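Local coordinates for protein H127A/Y244A mutant of alginate lyase AlyC3 in complex with dimannuronate (Psychromonas sp., PDB 7C8F) that is an alginate lyase of polysaccharide lyase family 7 that would cleave alginate by beta-elimination and is seen here as a double mutant holding dimannuronate, at residues Q117-F122 with R144-E149; F158-K163 with Y192-A197. All coordinates share one frame; numbering follows the deposited sequence.

Contact 1. Residues Q117-F122 with R144-E149; sequences QNEITF and RVVWKE. With BEM (beta-D-mannopyranuronic acid), chain D.
Glu119 to Thr121 pair with Lys148 to Val146 as neighbouring antiparallel strands, whose axes approach to 4.6 Å and run at 143° to each other. They belong to the jelly-roll sandwich of alginate lyases, in the sheet that carries the sugar. Ile120 and Trp147 form the hydrogen-bonded pair and turn to the face opposite that of Glu119, Thr121, Val146 and Lys148. On the face of Glu119 and Lys148, one carboxylate shows how a binding surface can be organised. Glu119 CG lies anti to the carbonyl carbon (chi1 -66°), and the extended chain carries the carboxylate between two cations. Arg144 crosses it at about a right angle and grips Glu119 OE1 end-on through NH1 and NH2, the two planes only 17° apart, in a salt bridge with NH1 2.9 Å from OE1. Glu119 OE2 forms a second salt bridge with Lys148 NZ, at 2.8 Å, and NZ also donates to Gln117 O at 2.9 Å. Thr121 OG1, itself bonded to Gln245, accepts from Arg144 NH1 at 3.0 Å and helps fix the rotation of the guanidinium. Gln117 reaches Glu119 from above the carboxylate plane, its NE2 2.8 Å from OE1. Thus OE1 collects three donors. Mannuronate O3 sits 3.8 Å above the centre of the Arg144 guanidinium, and the same O3 accepts a nearly straight bond from Gln117 NE2 at 2.9 Å.

Contact 2. Residues F158-K163 with Y192-A197; sequences FWAMVK and YDLGKA
Phe158 and Ala197 illustrate how the end of a strand pair can be closed by a small bump against a flat ring. The methyl CB of Ala197 comes down over one face of the Phe158 ring, toward its rim, in a CH-pi contact 3.7 Å from the ring centroid. Phe158 also meets the rings of Phe122 and Phe205, so an alanine here would probably open a gap beneath the Ala197 methyl and take from Phe122 and Phe205 the third ring of their cluster. Farther along, Ala160 presents only a methyl, and the Leu194 branch packs beside it, CD1 4.0 Å from Ala160 CB. With its CG anti to the carbonyl carbon (chi1 -56°), Leu194 leans over the backbone of Trp159 and Ala160. At the far end Val162 CG2 abuts the edge of the Tyr192 ring, 3.8 Å from CE1. The opposite face is built differently. There the indole of Trp159 lies over Asp193, whose CB is 3.6 Å from Trp159 CZ3, while the carboxylate, tilted 22° from the ring plane, passes over the rim. Asp193 OD1 is held by His157 and by the backbone N of Gly195, which makes an Asx turn. Main-chain bonds tie Ala160 to Tyr192 in both directions. Leu194 continues onto strands 213-218 and 221-227, and this filling between two antiparallel sheets is characteristic of the jelly-roll sandwich of alginate lyases.

Contacts 1 and 2 are two strand pairings of one sheet, linked by the pairing of 143-148 with 157-163 between them: Val146 N lies 3.0 Å from Trp159 O, a probable hydrogen bond. Contact 1 is the more buried, yet its face toward the sugar carries a salt-bridge network, consistent with its place at the ligand pocket, while the other face is apolar. Contact 2 is partly buried and lies farther from the chain's centre; across it the side chains meet mainly through apolar contacts, with its inward face packed on the second sheet. Trp159 bridges the two, its CD1 3.6 Å from Lys148 CB, on the same face of the sheet as the charged cluster of contact 1.

Contact 1. Residues Q117-F122 with R144-E149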
ATOM      1  N   GLN B 117     -29.084  -5.836   0.907  1.00 24.86           N
ATOM      2  CA  GLN B 117     -28.131  -6.262  -0.109  1.00 22.50           C
ATOM      3  C   GLN B 117     -28.681  -7.392  -0.977  1.00 19.97           C
ATOM      4  O   GLN B 117     -28.713  -7.283  -2.209  1.00 19.24           O
ATOM      5  CB  GLN B 117     -26.839  -6.702   0.587  1.00 23.68           C
ATOM      6  CG  GLN B 117     -25.657  -6.833  -0.330  1.00 29.86           C
ATOM      7  CD  GLN B 117     -24.362  -6.922   0.437  1.00 25.72           C
ATOM      8  OE1 GLN B 117     -24.343  -6.813   1.664  1.00 29.72           O
ATOM      9  NE2 GLN B 117     -23.267  -7.126  -0.280  1.00 26.74           N
ATOM     10  N   ASN B 118     -29.128  -8.487  -0.362  1.00 20.10           N
ATOM     11  CA  ASN B 118     -29.724  -9.607  -1.087  1.00 18.75           C
ATOM     12  C   ASN B 118     -28.835 -10.067  -2.247  1.00 19.21           C
ATOM     13  O   ASN B 118     -29.215 -10.041  -3.419  1.00 18.62           O
ATOM     14  CB  ASN B 118     -31.162  -9.300  -1.523  1.00 19.88           C
ATOM     15  CG  ASN B 118     -32.163  -9.575  -0.415  1.00 28.06           C
ATOM     16  OD1 ASN B 118     -31.786 -10.037   0.663  1.00 23.68           O
ATOM     17  ND2 ASN B 118     -33.431  -9.294  -0.668  1.00 26.91           N
ATOM     18  N   GLU B 119     -27.625 -10.516  -1.876  1.00 18.18           N
ATOM     19  CA  GLU B 119     -26.636 -11.048  -2.808  1.00 19.05           C
ATOM     20  C   GLU B 119     -26.140 -12.400  -2.312  1.00 17.23           C
ATOM     21  O   GLU B 119     -26.125 -12.670  -1.105  1.00 17.20           O
ATOM     22  CB  GLU B 119     -25.414 -10.097  -2.942  1.00 15.56           C
ATOM     23  CG  GLU B 119     -25.767  -8.766  -3.598  1.00 16.38           C
ATOM     24  CD  GLU B 119     -24.710  -7.703  -3.448  1.00 19.00           C
ATOM     25  OE1 GLU B 119     -23.593  -7.999  -2.961  1.00 19.71           O
ATOM     26  OE2 GLU B 119     -25.002  -6.548  -3.821  1.00 21.70           O
ATOM     27  N   ILE B 120     -25.747 -13.255  -3.257  1.00 15.09           N
ATOM     28  CA  ILE B 120     -24.942 -14.447  -2.986  1.00 15.80           C
ATOM     29  C   ILE B 120     -23.630 -14.263  -3.731  1.00 15.40           C
ATOM     30  O   ILE B 120     -23.631 -14.119  -4.958  1.00 15.55           O
ATOM     31  CB  ILE B 120     -25.639 -15.739  -3.453  1.00 18.22           C
ATOM     32  CG1 ILE B 120     -26.912 -15.986  -2.639  1.00 19.52           C
ATOM     33  CG2 ILE B 120     -24.659 -16.943  -3.328  1.00 17.66           C
ATOM     34  CD1 ILE B 120     -27.912 -16.918  -3.330  1.00 20.20           C
ATOM     35  N   THR B 121     -22.512 -14.282  -3.001  1.00 13.88           N
ATOM     36  CA  THR B 121     -21.192 -14.158  -3.606  1.00 14.29           C
ATOM     37  C   THR B 121     -20.641 -15.551  -3.817  1.00 15.25           C
ATOM     38  O   THR B 121     -20.614 -16.344  -2.877  1.00 16.06           O
ATOM     39  CB  THR B 121     -20.259 -13.383  -2.677  1.00 14.92           C
ATOM     40  OG1 THR B 121     -20.794 -12.069  -2.481  1.00 15.03           O
ATOM     41  CG2 THR B 121     -18.832 -13.299  -3.254  1.00 14.64           C
ATOM     42  N   PHE B 122     -20.221 -15.861  -5.044  1.00 12.19           N
ATOM     43  CA  PHE B 122     -19.737 -17.204  -5.347  1.00 12.78           C
ATOM     44  C   PHE B 122     -18.339 -17.266  -5.953  1.00 12.92           C
ATOM     45  O   PHE B 122     -17.768 -18.362  -6.021  1.00 13.74           O
ATOM     46  CB  PHE B 122     -20.766 -17.999  -6.185  1.00 15.09           C
ATOM     47  CG  PHE B 122     -21.102 -17.366  -7.501  1.00 12.72           C
ATOM     48  CD1 PHE B 122     -22.131 -16.434  -7.603  1.00 15.57           C
ATOM     49  CD2 PHE B 122     -20.392 -17.706  -8.634  1.00 13.32           C
ATOM     50  CE1 PHE B 122     -22.438 -15.835  -8.825  1.00 14.13           C
ATOM     51  CE2 PHE B 122     -20.692 -17.130  -9.858  1.00 14.17           C
ATOM     52  CZ  PHE B 122     -21.724 -16.183  -9.957  1.00 14.96           C
ATOM     53  N   ARG B 144     -15.965  -9.270  -6.118  1.00 12.24           N
ATOM     54  CA  ARG B 144     -16.977 -10.190  -5.740  1.00 12.44           C
ATOM     55  C   ARG B 144     -17.851 -10.446  -7.004  1.00 12.30           C
ATOM     56  O   ARG B 144     -18.322  -9.539  -7.591  1.00 13.90           O
ATOM     57  CB  ARG B 144     -17.875  -9.709  -4.605  1.00 14.16           C
ATOM     58  CG  ARG B 144     -17.204  -9.562  -3.272  1.00 14.62           C
ATOM     59  CD  ARG B 144     -18.239  -9.287  -2.183  1.00 15.27           C
ATOM     60  NE  ARG B 144     -19.016  -8.094  -2.416  1.00 16.17           N
ATOM     61  CZ  ARG B 144     -20.318  -8.037  -2.483  1.00 16.47           C
ATOM     62  NH1 ARG B 144     -21.026  -9.108  -2.373  1.00 17.19           N
ATOM     63  NH2 ARG B 144     -20.912  -6.910  -2.722  1.00 17.95           N
ATOM     64  N   VAL B 145     -18.023 -11.698  -7.371  1.00 12.07           N
ATOM     65  CA  VAL B 145     -18.920 -12.084  -8.440  1.00 12.70           C
ATOM     66  C   VAL B 145     -20.145 -12.604  -7.692  1.00 12.66           C
ATOM     67  O   VAL B 145     -20.075 -13.522  -6.946  1.00 13.27           O
ATOM     68  CB  VAL B 145     -18.355 -13.138  -9.403  1.00 14.34           C
ATOM     69  CG1 VAL B 145     -19.381 -13.427 -10.489  1.00 15.40           C
ATOM     70  CG2 VAL B 145     -17.078 -12.637 -10.043  1.00 16.63           C
ATOM     71  N   VAL B 146     -21.269 -11.956  -7.948  1.00 14.25           N
ATOM     72  CA  VAL B 146     -22.497 -12.229  -7.254  1.00 15.33           C
ATOM     73  C   VAL B 146     -23.724 -12.443  -8.096  1.00 14.33           C
ATOM     74  O   VAL B 146     -23.766 -12.053  -9.212  1.00 15.76           O
ATOM     75  CB  VAL B 146     -22.858 -11.029  -6.322  1.00 15.13           C
ATOM     76  CG1 VAL B 146     -21.691 -10.630  -5.480  1.00 16.99           C
ATOM     77  CG2 VAL B 146     -23.367  -9.805  -7.089  1.00 15.21           C
ATOM     78  N   TRP B 147     -24.721 -13.060  -7.479  1.00 14.33           N
ATOM     79  CA  TRP B 147     -26.065 -13.158  -8.015  1.00 14.52           C
ATOM     80  C   TRP B 147     -26.754 -12.137  -7.139  1.00 14.96           C
ATOM     81  O   TRP B 147     -26.602 -12.151  -5.974  1.00 15.46           O
ATOM     82  CB  TRP B 147     -26.713 -14.517  -7.855  1.00 14.86           C
ATOM     83  CG  TRP B 147     -28.127 -14.557  -8.371  1.00 15.60           C
ATOM     84  CD1 TRP B 147     -28.504 -14.954  -9.588  1.00 18.69           C
ATOM     85  CD2 TRP B 147     -29.314 -14.189  -7.679  1.00 15.42           C
ATOM     86  NE1 TRP B 147     -29.847 -14.856  -9.720  1.00 18.80           N
ATOM     87  CE2 TRP B 147     -30.372 -14.377  -8.564  1.00 17.95           C
ATOM     88  CE3 TRP B 147     -29.585 -13.714  -6.414  1.00 18.83           C
ATOM     89  CZ2 TRP B 147     -31.665 -14.134  -8.215  1.00 18.30           C
ATOM     90  CZ3 TRP B 147     -30.878 -13.480  -6.082  1.00 22.51           C
ATOM     91  CH2 TRP B 147     -31.896 -13.691  -6.987  1.00 18.42           C
ATOM     92  N   LYS B 148     -27.483 -11.207  -7.738  1.00 16.11           N
ATOM     93  CA  LYS B 148     -28.125 -10.135  -6.984  1.00 17.66           C
ATOM     94  C   LYS B 148     -29.616 -10.115  -7.281  1.00 18.88           C
ATOM     95  O   LYS B 148     -30.019 -10.123  -8.446  1.00 17.95           O
ATOM     96  CB  LYS B 148     -27.499  -8.770  -7.293  1.00 16.83           C
ATOM     97  CG  LYS B 148     -28.034  -7.638  -6.422  1.00 17.81           C
ATOM     98  CD  LYS B 148     -27.163  -6.396  -6.527  1.00 21.27           C
ATOM     99  CE  LYS B 148     -27.701  -5.247  -5.676  1.00 22.52           C
ATOM    100  NZ  LYS B 148     -27.605  -5.517  -4.214  1.00 22.79           N
ATOM    101  N   GLU B 149     -30.426 -10.041  -6.228  1.00 17.58           N
ATOM    102  CA  GLU B 149     -31.870 -10.130  -6.422  1.00 17.24           C
ATOM    103  C   GLU B 149     -32.398  -8.943  -7.228  1.00 19.15           C
ATOM    104  O   GLU B 149     -33.147  -9.129  -8.196  1.00 20.27           O
ATOM    105  CB  GLU B 149     -32.583 -10.235  -5.073  1.00 18.72           C
ATOM    106  CG  GLU B 149     -34.096 -10.350  -5.230  1.00 22.16           C
ATOM    107  CD  GLU B 149     -34.834 -10.271  -3.907  1.00 65.15           C
ATOM    108  OE1 GLU B 149     -35.570 -11.223  -3.583  1.00 47.97           O
ATOM    109  OE2 GLU B 149     -34.678  -9.256  -3.195  1.00 53.06           O
TER
HETATM  110  C1  BEM D   2     -17.544  -7.802   2.748  1.00 65.95           C
HETATM  111  C2  BEM D   2     -19.064  -7.746   2.631  1.00 63.43           C
HETATM  112  O2  BEM D   2     -19.587  -6.804   3.554  1.00 84.87           O
HETATM  113  C3  BEM D   2     -19.432  -7.257   1.250  1.00 52.56           C
HETATM  114  O3  BEM D   2     -20.794  -7.000   1.168  1.00 34.39           O
HETATM  115  C4  BEM D   2     -18.863  -5.889   1.119  1.00 53.60           C
HETATM  116  O4  BEM D   2     -19.372  -5.216   0.006  1.00 85.04           O
HETATM  117  C5  BEM D   2     -17.384  -6.037   1.115  1.00 47.65           C
HETATM  118  O5  BEM D   2     -17.048  -6.546   2.380  1.00 39.25           O
HETATM  119  C6  BEM D   2     -16.753  -4.720   0.906  1.00 21.65           C
HETATM  120  O6B BEM D   2     -16.393  -4.077   1.862  1.00 25.04           O
HETATM  121  O6A BEM D   2     -16.450  -4.482  -0.227  1.00 20.00           O

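Contact 2. Residues F158-K163 with Y192-A197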
ATOM      1  N   PHE B 158     -26.138 -11.596 -12.713  1.00 12.98           N
ATOM      2  CA  PHE B 158     -24.788 -11.701 -12.176  1.00 13.33           C
ATOM      3  C   PHE B 158     -24.101 -10.349 -12.309  1.00 13.77           C
ATOM      4  O   PHE B 158     -24.285  -9.645 -13.307  1.00 14.18           O
ATOM      5  CB  PHE B 158     -23.993 -12.693 -13.013  1.00 14.33           C
ATOM      6  CG  PHE B 158     -24.448 -14.116 -12.894  1.00 14.08           C
ATOM      7  CD1 PHE B 158     -24.610 -14.718 -11.654  1.00 15.44           C
ATOM      8  CD2 PHE B 158     -24.698 -14.858 -14.037  1.00 15.84           C
ATOM      9  CE1 PHE B 158     -24.995 -16.044 -11.557  1.00 16.92           C
ATOM     10  CE2 PHE B 158     -25.086 -16.188 -13.950  1.00 16.62           C
ATOM     11  CZ  PHE B 158     -25.246 -16.775 -12.706  1.00 19.11           C
ATOM     12  N   TRP B 159     -23.279 -10.002 -11.315  1.00 13.02           N
ATOM     13  CA  TRP B 159     -22.545  -8.740 -11.322  1.00 13.38           C
ATOM     14  C   TRP B 159     -21.128  -8.984 -10.833  1.00 13.63           C
ATOM     15  O   TRP B 159     -20.895  -9.849  -9.984  1.00 14.62           O
ATOM     16  CB  TRP B 159     -23.160  -7.691 -10.378  1.00 15.02           C
ATOM     17  CG  TRP B 159     -24.577  -7.342 -10.699  1.00 15.37           C
ATOM     18  CD1 TRP B 159     -25.689  -8.012 -10.278  1.00 16.09           C
ATOM     19  CD2 TRP B 159     -25.038  -6.252 -11.506  1.00 17.69           C
ATOM     20  NE1 TRP B 159     -26.817  -7.397 -10.770  1.00 16.66           N
ATOM     21  CE2 TRP B 159     -26.445  -6.327 -11.533  1.00 16.96           C
ATOM     22  CE3 TRP B 159     -24.400  -5.232 -12.215  1.00 17.69           C
ATOM     23  CZ2 TRP B 159     -27.228  -5.420 -12.239  1.00 19.68           C
ATOM     24  CZ3 TRP B 159     -25.194  -4.317 -12.924  1.00 18.60           C
ATOM     25  CH2 TRP B 159     -26.584  -4.427 -12.923  1.00 22.79           C
ATOM     26  N   ALA B 160     -20.196  -8.190 -11.353  1.00 12.68           N
ATOM     27  CA  ALA B 160     -18.857  -8.075 -10.776  1.00 11.41           C
ATOM     28  C   ALA B 160     -18.783  -6.770  -9.996  1.00 12.99           C
ATOM     29  O   ALA B 160     -18.935  -5.687 -10.572  1.00 13.91           O
ATOM     30  CB  ALA B 160     -17.791  -8.093 -11.867  1.00 13.16           C
ATOM     31  N   MET B 161     -18.587  -6.873  -8.688  1.00 12.91           N
ATOM     32  CA  MET B 161     -18.432  -5.721  -7.814  1.00 12.93           C
ATOM     33  C   MET B 161     -16.938  -5.549  -7.602  1.00 11.75           C
ATOM     34  O   MET B 161     -16.302  -6.384  -6.953  1.00 12.54           O
ATOM     35  CB  MET B 161     -19.138  -5.988  -6.486  1.00 15.49           C
ATOM     36  CG  MET B 161     -20.602  -6.429  -6.628  1.00 15.75           C
ATOM     37  SD  MET B 161     -21.601  -5.185  -7.472  1.00 19.81           S
ATOM     38  CE  MET B 161     -23.270  -5.792  -7.167  1.00 19.85           C
ATOM     39  N   VAL B 162     -16.368  -4.489  -8.153  1.00 13.57           N
ATOM     40  CA  VAL B 162     -14.920  -4.299  -8.177  1.00 10.87           C
ATOM     41  C   VAL B 162     -14.558  -3.121  -7.292  1.00 14.55           C
ATOM     42  O   VAL B 162     -14.997  -1.990  -7.537  1.00 14.08           O
ATOM     43  CB  VAL B 162     -14.408  -4.107  -9.614  1.00 13.58           C
ATOM     44  CG1 VAL B 162     -12.901  -3.877  -9.624  1.00 15.31           C
ATOM     45  CG2 VAL B 162     -14.771  -5.323 -10.464  1.00 15.11           C
ATOM     46  N   LYS B 163     -13.746  -3.378  -6.268  1.00 12.67           N
ATOM     47  CA  LYS B 163     -13.210  -2.299  -5.454  1.00 12.98           C
ATOM     48  C   LYS B 163     -12.199  -1.537  -6.302  1.00 13.69           C
ATOM     49  O   LYS B 163     -11.276  -2.142  -6.873  1.00 13.84           O
ATOM     50  CB  LYS B 163     -12.552  -2.937  -4.227  1.00 14.35           C
ATOM     51  CG  LYS B 163     -11.686  -2.036  -3.354  1.00 15.56           C
ATOM     52  CD  LYS B 163     -12.476  -0.940  -2.624  1.00 14.69           C
ATOM     53  CE  LYS B 163     -11.570  -0.375  -1.501  1.00 14.57           C
ATOM     54  NZ  LYS B 163     -12.093   0.851  -0.844  1.00 15.28           N
ATOM     55  N   TYR B 192     -20.051  -4.134 -12.808  1.00 13.26           N
ATOM     56  CA  TYR B 192     -20.215  -4.616 -14.176  1.00 13.49           C
ATOM     57  C   TYR B 192     -21.352  -5.626 -14.236  1.00 14.53           C
ATOM     58  O   TYR B 192     -21.396  -6.574 -13.444  1.00 13.72           O
ATOM     59  CB  TYR B 192     -18.941  -5.300 -14.681  1.00 15.52           C
ATOM     60  CG  TYR B 192     -17.711  -4.408 -14.722  1.00 13.82           C
ATOM     61  CD1 TYR B 192     -16.888  -4.278 -13.623  1.00 14.84           C
ATOM     62  CD2 TYR B 192     -17.380  -3.692 -15.879  1.00 16.31           C
ATOM     63  CE1 TYR B 192     -15.754  -3.466 -13.662  1.00 16.08           C
ATOM     64  CE2 TYR B 192     -16.260  -2.884 -15.930  1.00 17.15           C
ATOM     65  CZ  TYR B 192     -15.448  -2.772 -14.816  1.00 18.52           C
ATOM     66  OH  TYR B 192     -14.326  -1.961 -14.863  1.00 21.42           O
ATOM     67  N   ASP B 193     -22.269  -5.427 -15.193  1.00 13.85           N
ATOM     68  CA  ASP B 193     -23.376  -6.340 -15.424  1.00 13.18           C
ATOM     69  C   ASP B 193     -22.856  -7.525 -16.213  1.00 15.72           C
ATOM     70  O   ASP B 193     -22.388  -7.373 -17.348  1.00 15.62           O
ATOM     71  CB  ASP B 193     -24.436  -5.595 -16.236  1.00 12.92           C
ATOM     72  CG  ASP B 193     -25.733  -6.369 -16.405  1.00 17.31           C
ATOM     73  OD1 ASP B 193     -25.854  -7.540 -15.993  1.00 15.85           O
ATOM     74  OD2 ASP B 193     -26.664  -5.752 -16.991  1.00 19.51           O
ATOM     75  N   LEU B 194     -22.904  -8.707 -15.609  1.00 13.28           N
ATOM     76  CA  LEU B 194     -22.437  -9.906 -16.277  1.00 14.24           C
ATOM     77  C   LEU B 194     -23.575 -10.690 -16.906  1.00 15.40           C
ATOM     78  O   LEU B 194     -23.350 -11.804 -17.382  1.00 18.92           O
ATOM     79  CB  LEU B 194     -21.645 -10.780 -15.297  1.00 13.14           C
ATOM     80  CG  LEU B 194     -20.462 -10.079 -14.619  1.00 13.82           C
ATOM     81  CD1 LEU B 194     -19.720 -11.058 -13.699  1.00 14.41           C
ATOM     82  CD2 LEU B 194     -19.509  -9.460 -15.637  1.00 15.99           C
ATOM     83  N   GLY B 195     -24.776 -10.126 -16.929  1.00 14.91           N
ATOM     84  CA  GLY B 195     -25.896 -10.712 -17.638  1.00 15.91           C
ATOM     85  C   GLY B 195     -26.928 -11.340 -16.706  1.00 16.87           C
ATOM     86  O   GLY B 195     -26.653 -11.698 -15.556  1.00 16.84           O
ATOM     87  N   LYS B 196     -28.135 -11.508 -17.241  1.00 17.85           N
ATOM     88  CA  LYS B 196     -29.187 -12.228 -16.536  1.00 15.77           C
ATOM     89  C   LYS B 196     -28.744 -13.662 -16.275  1.00 18.41           C
ATOM     90  O   LYS B 196     -28.231 -14.333 -17.176  1.00 21.68           O
ATOM     91  CB  LYS B 196     -30.455 -12.230 -17.401  1.00 19.06           C
ATOM     92  CG  LYS B 196     -31.601 -13.058 -16.841  1.00 24.64           C
ATOM     93  CD  LYS B 196     -32.266 -12.385 -15.649  1.00 47.61           C
ATOM     94  CE  LYS B 196     -33.067 -13.386 -14.821  1.00 54.12           C
ATOM     95  NZ  LYS B 196     -32.187 -14.359 -14.086  1.00 32.07           N
ATOM     96  N   ALA B 197     -28.938 -14.150 -15.068  1.00 18.25           N
ATOM     97  CA  ALA B 197     -28.573 -15.516 -14.744  1.00 18.16           C
ATOM     98  C   ALA B 197     -29.626 -16.421 -15.360  1.00 24.00           C
ATOM     99  O   ALA B 197     -30.784 -16.161 -15.236  1.00 26.48           O
ATOM    100  CB  ALA B 197     -28.535 -15.694 -13.262  1.00 22.61           C
TER